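Local structure of elongation factor G (Thermus thermophilus, 2DY1) at residues R586-V590 against G631-G635; L578-Q584 against E607-V613; Y508-E514 against S547-Q553. The protein binds GTP with a magnesium ion and probably acts as a GTPase in the elongation stage of protein synthesis. All coordinates share one frame; numbering follows the deposited sequence.

Interaction 1: residues R586-V590 against G631-G635; sequences RVGDV and GLTGG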
ATOM      1  N   ARG A 586      -2.153  20.527  18.794  1.00 58.40           N
ATOM      2  CA  ARG A 586      -1.118  19.514  19.016  1.00 57.51           C
ATOM      3  C   ARG A 586       0.255  19.930  18.494  1.00 56.11           C
ATOM      4  O   ARG A 586       1.251  19.247  18.738  1.00 53.94           O
ATOM      5  CB  ARG A 586      -1.511  18.178  18.366  1.00 58.05           C
ATOM      6  CG  ARG A 586      -2.267  17.203  19.276  1.00 61.99           C
ATOM      7  CD  ARG A 586      -2.289  17.676  20.728  1.00 66.56           C
ATOM      8  NE  ARG A 586      -1.529  16.820  21.637  1.00 69.70           N
ATOM      9  CZ  ARG A 586      -1.923  15.616  22.040  1.00 72.71           C
ATOM     10  NH1 ARG A 586      -1.165  14.913  22.873  1.00 74.81           N
ATOM     11  NH2 ARG A 586      -3.074  15.113  21.615  1.00 73.22           N
ATOM     12  N   VAL A 587       0.307  21.045  17.774  1.00 53.91           N
ATOM     13  CA  VAL A 587       1.561  21.543  17.215  1.00 46.97           C
ATOM     14  C   VAL A 587       2.648  21.736  18.268  1.00 49.73           C
ATOM     15  O   VAL A 587       3.810  21.398  18.041  1.00 48.43           O
ATOM     16  CB  VAL A 587       1.344  22.882  16.486  1.00 47.42           C
ATOM     17  CG1 VAL A 587       2.678  23.509  16.129  1.00 50.29           C
ATOM     18  CG2 VAL A 587       0.514  22.656  15.232  1.00 40.31           C
ATOM     19  N   GLY A 588       2.269  22.287  19.417  1.00 49.44           N
ATOM     20  CA  GLY A 588       3.234  22.511  20.482  1.00 46.44           C
ATOM     21  C   GLY A 588       3.961  21.257  20.938  1.00 47.56           C
ATOM     22  O   GLY A 588       5.171  21.288  21.186  1.00 47.27           O
ATOM     23  N   ASP A 589       3.229  20.154  21.060  1.00 45.39           N
ATOM     24  CA  ASP A 589       3.823  18.892  21.483  1.00 48.65           C
ATOM     25  C   ASP A 589       4.739  18.358  20.388  1.00 42.99           C
ATOM     26  O   ASP A 589       5.805  17.812  20.669  1.00 43.58           O
ATOM     27  CB  ASP A 589       2.732  17.864  21.789  1.00 53.78           C
ATOM     28  CG  ASP A 589       1.858  18.276  22.955  1.00 61.13           C
ATOM     29  OD1 ASP A 589       2.412  18.530  24.048  1.00 63.98           O
ATOM     30  OD2 ASP A 589       0.623  18.344  22.782  1.00 60.99           O
ATOM     31  N   VAL A 590       4.310  18.515  19.141  1.00 43.96           N
ATOM     32  CA  VAL A 590       5.094  18.068  17.998  1.00 41.98           C
ATOM     33  C   VAL A 590       6.432  18.799  17.989  1.00 43.44           C
ATOM     34  O   VAL A 590       7.492  18.167  17.973  1.00 45.44           O
ATOM     35  CB  VAL A 590       4.346  18.340  16.671  1.00 41.58           C
ATOM     36  CG1 VAL A 590       5.279  18.124  15.481  1.00 40.47           C
ATOM     37  CG2 VAL A 590       3.140  17.417  16.563  1.00 45.75           C
ATOM     38  N   GLY A 631       0.553   9.305  19.352  1.00 38.58           N
ATOM     39  CA  GLY A 631       0.413   9.878  20.681  1.00 43.72           C
ATOM     40  C   GLY A 631       0.614  11.383  20.726  1.00 49.01           C
ATOM     41  O   GLY A 631       0.007  12.076  21.544  1.00 49.91           O
ATOM     42  N   LEU A 632       1.464  11.894  19.842  1.00 49.27           N
ATOM     43  CA  LEU A 632       1.757  13.322  19.780  1.00 48.20           C
ATOM     44  C   LEU A 632       0.678  14.121  19.058  1.00 48.89           C
ATOM     45  O   LEU A 632       0.550  15.332  19.261  1.00 48.08           O
ATOM     46  CB  LEU A 632       3.101  13.549  19.079  1.00 46.64           C
ATOM     47  CG  LEU A 632       4.366  13.130  19.834  1.00 46.86           C
ATOM     48  CD1 LEU A 632       5.542  13.058  18.872  1.00 44.23           C
ATOM     49  CD2 LEU A 632       4.643  14.123  20.956  1.00 43.92           C
ATOM     50  N   THR A 633      -0.099  13.451  18.214  1.00 48.18           N
ATOM     51  CA  THR A 633      -1.139  14.136  17.457  1.00 44.76           C
ATOM     52  C   THR A 633      -2.535  13.572  17.683  1.00 43.48           C
ATOM     53  O   THR A 633      -3.428  13.776  16.861  1.00 45.31           O
ATOM     54  CB  THR A 633      -0.847  14.079  15.956  1.00 42.26           C
ATOM     55  OG1 THR A 633      -0.891  12.716  15.518  1.00 40.24           O
ATOM     56  CG2 THR A 633       0.525  14.654  15.667  1.00 42.28           C
ATOM     57  N   GLY A 634      -2.721  12.870  18.794  1.00 44.44           N
ATOM     58  CA  GLY A 634      -4.021  12.294  19.085  1.00 45.88           C
ATOM     59  C   GLY A 634      -4.508  11.386  17.970  1.00 47.68           C
ATOM     60  O   GLY A 634      -5.713  11.209  17.785  1.00 46.52           O
ATOM     61  N   GLY A 635      -3.568  10.815  17.223  1.00 46.82           N
ATOM     62  CA  GLY A 635      -3.920   9.922  16.133  1.00 46.92           C
ATOM     63  C   GLY A 635      -4.329  10.624  14.851  1.00 46.16           C
ATOM     64  O   GLY A 635      -4.731   9.971  13.888  1.00 47.20           O
TER
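Arg586, where helix 587-596 begins, lies against carbonyl oxygens of the last turn of helix 625-633. CB is the first atom to meet Leu632 O, at 3.6 Å. CG comes closer, 3.4 Å from Leu632 O, and also touches CA of Thr633. The chain then folds back at chi2, nearly eclipsed at -9°, and turns again at chi3, so that CD and NE still run beside the same oxygen instead of reaching past it. At the tip, Leu632 O stands over one face of the guanidinium. NH1 lies 3.3 Å from Gly631 O, while NH2 approaches Gly634 N at 3.6 Å, where the chain leaves the helix with positive phi. Arg586 NE turns to its own segment, forming a salt bridge to Asp589 OD2 at 2.9 Å; the carboxylate oxygen is close to the guanidinium plane and is met on its anti side. Deeper in, Val590 CG2 packs on Thr633 CG2 at 3.9 Å. Leu632 CD2 rests against the backbone oxygen of Asp589. Thr633 OG1 is hydrogen-bonded to Gly637 N and Leu629 O, just outside the segment. Together, the salt bridge to Asp589 and the neighbouring carbonyl oxygens of Gly631 and Leu632 probably stabilise the positive charge of Arg586.

Interaction 2: residues L578-Q584 against E607-V613; sequences LKVLAPQ and EGALSVV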
ATOM      1  N   LEU A 578      11.878  16.211   7.316  1.00 41.78           N
ATOM      2  CA  LEU A 578      10.694  15.670   7.968  1.00 43.46           C
ATOM      3  C   LEU A 578       9.511  16.625   7.884  1.00 47.63           C
ATOM      4  O   LEU A 578       9.581  17.765   8.349  1.00 50.51           O
ATOM      5  CB  LEU A 578      11.018  15.353   9.437  1.00 45.75           C
ATOM      6  CG  LEU A 578      10.057  14.624  10.397  1.00 46.43           C
ATOM      7  CD1 LEU A 578       9.608  15.583  11.482  1.00 46.15           C
ATOM      8  CD2 LEU A 578       8.869  14.038   9.657  1.00 42.66           C
ATOM      9  N   LYS A 579       8.423  16.147   7.287  1.00 43.88           N
ATOM     10  CA  LYS A 579       7.203  16.936   7.156  1.00 46.35           C
ATOM     11  C   LYS A 579       6.170  16.331   8.096  1.00 43.66           C
ATOM     12  O   LYS A 579       5.911  15.131   8.045  1.00 40.30           O
ATOM     13  CB  LYS A 579       6.684  16.884   5.719  1.00 54.88           C
ATOM     14  CG  LYS A 579       7.621  17.513   4.698  1.00 65.34           C
ATOM     15  CD  LYS A 579       7.035  17.462   3.292  1.00 73.03           C
ATOM     16  CE  LYS A 579       7.935  18.182   2.292  1.00 73.85           C
ATOM     17  NZ  LYS A 579       7.369  18.163   0.912  1.00 75.09           N
ATOM     18  N   VAL A 580       5.594  17.155   8.964  1.00 42.17           N
ATOM     19  CA  VAL A 580       4.596  16.663   9.903  1.00 44.54           C
ATOM     20  C   VAL A 580       3.303  17.468   9.832  1.00 42.45           C
ATOM     21  O   VAL A 580       3.314  18.693   9.944  1.00 44.88           O
ATOM     22  CB  VAL A 580       5.127  16.701  11.364  1.00 43.44           C
ATOM     23  CG1 VAL A 580       4.052  16.212  12.326  1.00 46.51           C
ATOM     24  CG2 VAL A 580       6.361  15.833  11.489  1.00 47.70           C
ATOM     25  N   LEU A 581       2.193  16.766   9.626  1.00 40.13           N
ATOM     26  CA  LEU A 581       0.879  17.392   9.560  1.00 45.27           C
ATOM     27  C   LEU A 581       0.238  17.096  10.910  1.00 46.57           C
ATOM     28  O   LEU A 581       0.099  15.933  11.292  1.00 48.27           O
ATOM     29  CB  LEU A 581       0.049  16.770   8.432  1.00 47.52           C
ATOM     30  CG  LEU A 581      -1.249  17.456   7.989  1.00 54.14           C
ATOM     31  CD1 LEU A 581      -2.215  17.539   9.150  1.00 55.17           C
ATOM     32  CD2 LEU A 581      -0.945  18.844   7.449  1.00 53.27           C
ATOM     33  N   ALA A 582      -0.146  18.138  11.640  1.00 48.56           N
ATOM     34  CA  ALA A 582      -0.743  17.927  12.952  1.00 49.99           C
ATOM     35  C   ALA A 582      -1.756  18.993  13.345  1.00 52.70           C
ATOM     36  O   ALA A 582      -1.681  20.138  12.896  1.00 48.48           O
ATOM     37  CB  ALA A 582       0.352  17.842  14.009  1.00 46.00           C
ATOM     38  N   PRO A 583      -2.723  18.617  14.197  1.00 53.24           N
ATOM     39  CA  PRO A 583      -3.758  19.542  14.663  1.00 54.28           C
ATOM     40  C   PRO A 583      -3.080  20.763  15.261  1.00 55.33           C
ATOM     41  O   PRO A 583      -1.988  20.659  15.820  1.00 55.92           O
ATOM     42  CB  PRO A 583      -4.500  18.721  15.713  1.00 55.41           C
ATOM     43  CG  PRO A 583      -4.370  17.322  15.192  1.00 56.81           C
ATOM     44  CD  PRO A 583      -2.919  17.278  14.780  1.00 52.11           C
ATOM     45  N   GLN A 584      -3.721  21.918  15.148  1.00 58.77           N
ATOM     46  CA  GLN A 584      -3.136  23.138  15.680  1.00 60.54           C
ATOM     47  C   GLN A 584      -2.864  23.064  17.183  1.00 59.48           C
ATOM     48  O   GLN A 584      -1.807  23.500  17.644  1.00 57.28           O
ATOM     49  CB  GLN A 584      -4.027  24.342  15.347  1.00 63.69           C
ATOM     50  CG  GLN A 584      -5.439  24.284  15.895  1.00 64.83           C
ATOM     51  CD  GLN A 584      -5.703  25.382  16.910  1.00 65.98           C
ATOM     52  OE1 GLN A 584      -5.277  25.293  18.061  1.00 66.07           O
ATOM     53  NE2 GLN A 584      -6.392  26.434  16.480  1.00 61.19           N
ATOM     54  N   GLU A 607      -3.257  24.280   7.063  1.00 78.65           N
ATOM     55  CA  GLU A 607      -4.241  23.579   6.238  1.00 79.40           C
ATOM     56  C   GLU A 607      -5.473  23.385   7.115  1.00 78.06           C
ATOM     57  O   GLU A 607      -5.721  22.293   7.629  1.00 77.47           O
ATOM     58  CB  GLU A 607      -3.700  22.218   5.789  1.00 79.24           C
ATOM     59  CG  GLU A 607      -2.877  22.267   4.511  1.00 81.17           C
ATOM     60  CD  GLU A 607      -2.160  20.959   4.226  1.00 83.38           C
ATOM     61  OE1 GLU A 607      -2.804  19.890   4.306  1.00 84.18           O
ATOM     62  OE2 GLU A 607      -0.952  21.001   3.914  1.00 84.61           O
ATOM     63  N   GLY A 608      -6.240  24.459   7.279  1.00 77.76           N
ATOM     64  CA  GLY A 608      -7.412  24.403   8.130  1.00 75.85           C
ATOM     65  C   GLY A 608      -6.898  24.536   9.550  1.00 76.17           C
ATOM     66  O   GLY A 608      -5.973  25.310   9.800  1.00 76.01           O
ATOM     67  N   ALA A 609      -7.478  23.791  10.482  1.00 75.08           N
ATOM     68  CA  ALA A 609      -7.024  23.849  11.865  1.00 73.78           C
ATOM     69  C   ALA A 609      -5.752  23.021  11.982  1.00 73.35           C
ATOM     70  O   ALA A 609      -5.179  22.879  13.062  1.00 72.77           O
ATOM     71  CB  ALA A 609      -8.081  23.308  12.781  1.00 73.15           C
ATOM     72  N   LEU A 610      -5.329  22.464  10.852  1.00 71.05           N
ATOM     73  CA  LEU A 610      -4.118  21.660  10.791  1.00 69.33           C
ATOM     74  C   LEU A 610      -2.981  22.546  10.312  1.00 68.44           C
ATOM     75  O   LEU A 610      -3.210  23.582   9.685  1.00 67.91           O
ATOM     76  CB  LEU A 610      -4.296  20.493   9.815  1.00 67.01           C
ATOM     77  CG  LEU A 610      -5.187  19.323  10.239  1.00 66.86           C
ATOM     78  CD1 LEU A 610      -5.382  18.365   9.071  1.00 67.24           C
ATOM     79  CD2 LEU A 610      -4.550  18.606  11.416  1.00 66.45           C
ATOM     80  N   SER A 611      -1.755  22.142  10.617  1.00 66.33           N
ATOM     81  CA  SER A 611      -0.588  22.898  10.193  1.00 62.27           C
ATOM     82  C   SER A 611       0.497  21.922   9.755  1.00 58.25           C
ATOM     83  O   SER A 611       0.640  20.845  10.329  1.00 51.74           O
ATOM     84  CB  SER A 611      -0.071  23.781  11.333  1.00 61.70           C
ATOM     85  OG  SER A 611       0.482  22.998  12.373  1.00 63.18           O
ATOM     86  N   VAL A 612       1.245  22.299   8.724  1.00 57.83           N
ATOM     87  CA  VAL A 612       2.324  21.465   8.212  1.00 57.09           C
ATOM     88  C   VAL A 612       3.657  21.983   8.744  1.00 54.92           C
ATOM     89  O   VAL A 612       4.023  23.132   8.503  1.00 54.46           O
ATOM     90  CB  VAL A 612       2.372  21.490   6.665  1.00 59.30           C
ATOM     91  CG1 VAL A 612       3.462  20.551   6.159  1.00 57.90           C
ATOM     92  CG2 VAL A 612       1.018  21.097   6.096  1.00 59.00           C
ATOM     93  N   VAL A 613       4.373  21.135   9.476  1.00 48.03           N
ATOM     94  CA  VAL A 613       5.665  21.518  10.029  1.00 47.92           C
ATOM     95  C   VAL A 613       6.787  20.907   9.191  1.00 48.36           C
ATOM     96  O   VAL A 613       6.841  19.692   9.006  1.00 45.10           O
ATOM     97  CB  VAL A 613       5.822  21.036  11.490  1.00 50.88           C
ATOM     98  CG1 VAL A 613       7.189  21.435  12.027  1.00 47.46           C
ATOM     99  CG2 VAL A 613       4.721  21.628  12.355  1.00 47.23           C
TER
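The peptide group joining Ala582 to Pro583 carries the methyl CD2 of Leu610 over one face, 3.4 Å from Ala582 C, while its oxygen accepts Ser611 N at 3.0 Å, the donor tilted from the carbonyl plane. A second flat group, the Glu607 carboxylate, lies across Leu581, whose CD2 sits above it, 3.8 Å from OE1. In Leu581, CG anti to the backbone N (chi1 -168°) points the branch at the neighbouring strand, where its methyls part: CD1 presses on Leu610 CD1 and CD2 on Val612 CG2, both at a tight 3.3 Å. The backbones form an antiparallel ladder with Val580-Val613 and Ala582-Ser611 as hydrogen-bonded pairs; Val613 N to Val580 O is 2.7 Å and nearly straight at 176°. These are the first and third strands of a beta-alpha-beta-beta-alpha-beta, ferredoxin-like domain, whose helices 587-596 and 625-633 cover the face bearing Val580, Ala582 and Val613. Strand 610-618 is entered through a type II' turn, Glu607 to Leu610, with Gly608 at positive phi. Beyond Pro583, Gln584 N donates to Ala609 O at 2.7 Å, bent to 130° at the hydrogen. Ser611 OG, buried beside Ala582 O, finds no partner in the model.

Interaction 3: residues Y508-E514 against S547-Q553; sequences YQEAIEE and SSDLAFQ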
ATOM      1  N   TYR A 508      47.941   0.895 -14.684  1.00 23.95           N
ATOM      2  CA  TYR A 508      47.683   0.618 -13.275  1.00 23.01           C
ATOM      3  C   TYR A 508      46.715   1.616 -12.647  1.00 19.09           C
ATOM      4  O   TYR A 508      46.402   1.510 -11.464  1.00 22.99           O
ATOM      5  CB  TYR A 508      48.980   0.601 -12.463  1.00 20.29           C
ATOM      6  CG  TYR A 508      49.845  -0.604 -12.735  1.00 25.13           C
ATOM      7  CD1 TYR A 508      49.308  -1.893 -12.693  1.00 26.01           C
ATOM      8  CD2 TYR A 508      51.197  -0.462 -13.024  1.00 23.04           C
ATOM      9  CE1 TYR A 508      50.107  -3.015 -12.931  1.00 31.83           C
ATOM     10  CE2 TYR A 508      52.005  -1.572 -13.269  1.00 26.49           C
ATOM     11  CZ  TYR A 508      51.454  -2.846 -13.219  1.00 31.92           C
ATOM     12  OH  TYR A 508      52.252  -3.946 -13.449  1.00 32.28           O
ATOM     13  N   GLN A 509      46.229   2.575 -13.434  1.00 21.06           N
ATOM     14  CA  GLN A 509      45.315   3.573 -12.885  1.00 20.80           C
ATOM     15  C   GLN A 509      44.046   2.939 -12.318  1.00 22.16           C
ATOM     16  O   GLN A 509      43.596   3.300 -11.237  1.00 21.26           O
ATOM     17  CB  GLN A 509      44.931   4.622 -13.941  1.00 27.18           C
ATOM     18  CG  GLN A 509      44.113   5.773 -13.361  1.00 31.52           C
ATOM     19  CD  GLN A 509      43.672   6.805 -14.394  1.00 30.34           C
ATOM     20  OE1 GLN A 509      44.382   7.076 -15.365  1.00 32.04           O
ATOM     21  NE2 GLN A 509      42.501   7.401 -14.169  1.00 35.80           N
ATOM     22  N   GLU A 510      43.467   1.992 -13.045  1.00 24.46           N
ATOM     23  CA  GLU A 510      42.247   1.336 -12.573  1.00 25.91           C
ATOM     24  C   GLU A 510      42.477   0.604 -11.243  1.00 25.03           C
ATOM     25  O   GLU A 510      41.656   0.684 -10.327  1.00 24.88           O
ATOM     26  CB  GLU A 510      41.742   0.355 -13.636  1.00 33.24           C
ATOM     27  CG  GLU A 510      40.424  -0.322 -13.293  1.00 50.69           C
ATOM     28  CD  GLU A 510      40.137  -1.527 -14.175  1.00 59.62           C
ATOM     29  OE1 GLU A 510      38.993  -2.029 -14.142  1.00 65.34           O
ATOM     30  OE2 GLU A 510      41.056  -1.976 -14.894  1.00 63.61           O
ATOM     31  N   ALA A 511      43.592  -0.120 -11.133  1.00 24.47           N
ATOM     32  CA  ALA A 511      43.891  -0.848  -9.900  1.00 23.69           C
ATOM     33  C   ALA A 511      44.113   0.087  -8.725  1.00 23.26           C
ATOM     34  O   ALA A 511      43.737  -0.216  -7.595  1.00 23.47           O
ATOM     35  CB  ALA A 511      45.123  -1.728 -10.087  1.00 24.29           C
ATOM     36  N   ILE A 512      44.753   1.222  -8.988  1.00 17.35           N
ATOM     37  CA  ILE A 512      45.017   2.175  -7.933  1.00 17.42           C
ATOM     38  C   ILE A 512      43.695   2.758  -7.450  1.00 16.89           C
ATOM     39  O   ILE A 512      43.449   2.808  -6.245  1.00 19.44           O
ATOM     40  CB  ILE A 512      46.001   3.264  -8.438  1.00 17.23           C
ATOM     41  CG1 ILE A 512      47.390   2.613  -8.615  1.00 19.89           C
ATOM     42  CG2 ILE A 512      46.089   4.445  -7.454  1.00 17.66           C
ATOM     43  CD1 ILE A 512      48.414   3.459  -9.363  1.00 18.27           C
ATOM     44  N   GLU A 513      42.838   3.185  -8.369  1.00 18.12           N
ATOM     45  CA  GLU A 513      41.553   3.726  -7.938  1.00 18.74           C
ATOM     46  C   GLU A 513      40.765   2.667  -7.170  1.00 18.06           C
ATOM     47  O   GLU A 513      40.113   2.976  -6.174  1.00 19.91           O
ATOM     48  CB  GLU A 513      40.718   4.231  -9.122  1.00 23.56           C
ATOM     49  CG  GLU A 513      39.416   4.876  -8.648  1.00 22.98           C
ATOM     50  CD  GLU A 513      38.713   5.724  -9.697  1.00 25.36           C
ATOM     51  OE1 GLU A 513      39.030   5.604 -10.900  1.00 25.62           O
ATOM     52  OE2 GLU A 513      37.821   6.508  -9.304  1.00 25.52           O
ATOM     53  N   GLU A 514      40.825   1.420  -7.626  1.00 19.71           N
ATOM     54  CA  GLU A 514      40.122   0.329  -6.936  1.00 23.01           C
ATOM     55  C   GLU A 514      40.565   0.221  -5.483  1.00 21.12           C
ATOM     56  O   GLU A 514      39.744   0.078  -4.583  1.00 22.02           O
ATOM     57  CB  GLU A 514      40.400  -1.015  -7.617  1.00 25.35           C
ATOM     58  CG  GLU A 514      39.614  -1.306  -8.874  1.00 42.52           C
ATOM     59  CD  GLU A 514      39.988  -2.661  -9.467  1.00 53.54           C
ATOM     60  OE1 GLU A 514      40.078  -3.645  -8.693  1.00 49.44           O
ATOM     61  OE2 GLU A 514      40.189  -2.742 -10.699  1.00 59.08           O
ATOM     62  N   SER A 547      55.831  -5.639 -10.410  1.00 29.59           N
ATOM     63  CA  SER A 547      54.605  -4.862 -10.271  1.00 24.86           C
ATOM     64  C   SER A 547      53.363  -5.556 -10.827  1.00 30.56           C
ATOM     65  O   SER A 547      53.426  -6.262 -11.834  1.00 30.18           O
ATOM     66  CB  SER A 547      54.780  -3.475 -10.907  1.00 26.86           C
ATOM     67  OG  SER A 547      55.444  -2.630  -9.992  1.00 23.39           O
ATOM     68  N   SER A 548      52.227  -5.338 -10.172  1.00 26.61           N
ATOM     69  CA  SER A 548      50.967  -5.960 -10.587  1.00 29.42           C
ATOM     70  C   SER A 548      49.786  -5.129 -10.108  1.00 26.83           C
ATOM     71  O   SER A 548      49.968  -4.151  -9.387  1.00 28.64           O
ATOM     72  CB  SER A 548      50.846  -7.352  -9.968  1.00 20.85           C
ATOM     73  OG  SER A 548      50.695  -7.256  -8.560  1.00 28.26           O
ATOM     74  N   ASP A 549      48.577  -5.528 -10.490  1.00 29.30           N
ATOM     75  CA  ASP A 549      47.388  -4.812 -10.045  1.00 22.73           C
ATOM     76  C   ASP A 549      47.217  -4.999  -8.541  1.00 29.10           C
ATOM     77  O   ASP A 549      46.884  -4.056  -7.826  1.00 28.47           O
ATOM     78  CB  ASP A 549      46.143  -5.313 -10.774  1.00 31.46           C
ATOM     79  CG  ASP A 549      46.154  -4.959 -12.246  1.00 32.57           C
ATOM     80  OD1 ASP A 549      46.692  -3.888 -12.603  1.00 36.04           O
ATOM     81  OD2 ASP A 549      45.610  -5.740 -13.050  1.00 35.50           O
ATOM     82  N   LEU A 550      47.457  -6.215  -8.055  1.00 24.22           N
ATOM     83  CA  LEU A 550      47.320  -6.483  -6.626  1.00 21.90           C
ATOM     84  C   LEU A 550      48.281  -5.635  -5.808  1.00 22.25           C
ATOM     85  O   LEU A 550      47.891  -5.058  -4.789  1.00 26.85           O
ATOM     86  CB  LEU A 550      47.565  -7.976  -6.326  1.00 23.38           C
ATOM     87  CG  LEU A 550      47.684  -8.343  -4.839  1.00 26.83           C
ATOM     88  CD1 LEU A 550      46.347  -8.128  -4.141  1.00 23.41           C
ATOM     89  CD2 LEU A 550      48.135  -9.804  -4.697  1.00 29.72           C
ATOM     90  N   ALA A 551      49.542  -5.569  -6.240  1.00 23.15           N
ATOM     91  CA  ALA A 551      50.548  -4.783  -5.532  1.00 22.14           C
ATOM     92  C   ALA A 551      50.124  -3.320  -5.504  1.00 13.52           C
ATOM     93  O   ALA A 551      50.294  -2.642  -4.480  1.00 20.66           O
ATOM     94  CB  ALA A 551      51.893  -4.917  -6.222  1.00 28.19           C
ATOM     95  N   PHE A 552      49.570  -2.845  -6.608  1.00 21.32           N
ATOM     96  CA  PHE A 552      49.135  -1.451  -6.643  1.00 19.77           C
ATOM     97  C   PHE A 552      47.826  -1.216  -5.882  1.00 21.36           C
ATOM     98  O   PHE A 552      47.643  -0.147  -5.315  1.00 23.47           O
ATOM     99  CB  PHE A 552      49.048  -0.932  -8.090  1.00 18.04           C
ATOM    100  CG  PHE A 552      50.337  -0.317  -8.580  1.00 18.16           C
ATOM    101  CD1 PHE A 552      51.159  -0.995  -9.480  1.00 20.51           C
ATOM    102  CD2 PHE A 552      50.778   0.897  -8.049  1.00 19.74           C
ATOM    103  CE1 PHE A 552      52.406  -0.470  -9.840  1.00 23.72           C
ATOM    104  CE2 PHE A 552      52.021   1.429  -8.397  1.00 19.51           C
ATOM    105  CZ  PHE A 552      52.838   0.741  -9.300  1.00 21.25           C
ATOM    106  N   GLN A 553      46.933  -2.208  -5.836  1.00 27.70           N
ATOM    107  CA  GLN A 553      45.684  -2.051  -5.083  1.00 20.05           C
ATOM    108  C   GLN A 553      46.052  -1.943  -3.615  1.00 22.86           C
ATOM    109  O   GLN A 553      45.510  -1.114  -2.888  1.00 23.78           O
ATOM    110  CB  GLN A 553      44.757  -3.263  -5.264  1.00 27.90           C
ATOM    111  CG  GLN A 553      44.288  -3.518  -6.681  1.00 31.10           C
ATOM    112  CD  GLN A 553      43.285  -4.670  -6.769  1.00 46.85           C
ATOM    113  OE1 GLN A 553      43.176  -5.331  -7.803  1.00 49.84           O
ATOM    114  NE2 GLN A 553      42.538  -4.898  -5.690  1.00 44.45           N
TER
HETATM  115  O   HOH W   1      44.817  -1.365 -13.336  1.00 31.32           O
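Asp549 OD1 is approached by both a water and the side chains of segment 508-514. The water donates to it at 3.2 Å and in turn accepts Ala511 N at 2.8 Å, so a single molecule bridges the first turns of helices 509-520 and 549-566. Tyr508 brings its ring edge to the same oxygen, CD1 at 3.3 Å from OD1, with ring and carboxylate planes almost perpendicular; the polarised ring C-H probably makes this a mildly favourable approach. Ala511 CB also touches the aspartate side chain, 3.7 Å from Asp549 OD1. Tyr508 owes its reach to a CG placed anti to its carbonyl carbon (chi1 -72°), which carries the ring across to the start of helix 549-566. There Phe552 offers CE1 over one ring face, 3.4 Å from Tyr508 CD2, while Tyr508 CB lies over a face of Phe552. The rings meet obliquely, their planes 31° apart. The tyrosine tip reaches the backbone before the helix, OH lying 3.1 Å from Ser547 O. Ile512 runs alongside Phe552, its CD1 3.7 Å from Phe552 CD2, and extends the apolar layer. Ser548 is the N-cap, its OG accepting Ala551 N and also bonded to Gln479, which ties this helix start to strand 477-489. The helix axes pass 7.9 Å apart and cross at -39°, an approach that the small side chain of Ala511, turned toward the other helix, accommodates. Phe552 also touches Val483 and Ile512 touches Trp497, so both helices rest on the sheet through this seam. Such a pair of helices laid over one sheet, the first of them linking the parallel strands 494-497 and 533-541, is characteristic of the ribosomal protein S5-like fold of EF-G domain IV.

Interactions 1 and 2 belong to one compact domain, their centres 10 Å apart. Interaction 2 pairs two strands of its sheet, and interaction 1 joins the two helices lying on that sheet. They meet at Ala582, whose CB is 3.6 Å from Thr633 CG2 and 3.8 Å from Val590 CG2, so the helix seam sits directly on the strand pair. Their segments alternate along the chain, as the interleaved order of strands and helices requires. Interaction 3 belongs to the preceding domain, its centre about 57 Å from that of interaction 1 and 55 Å from that of interaction 2, although helix 549-566 leads on to strand 569-583. All three lie away from the GTP and magnesium site.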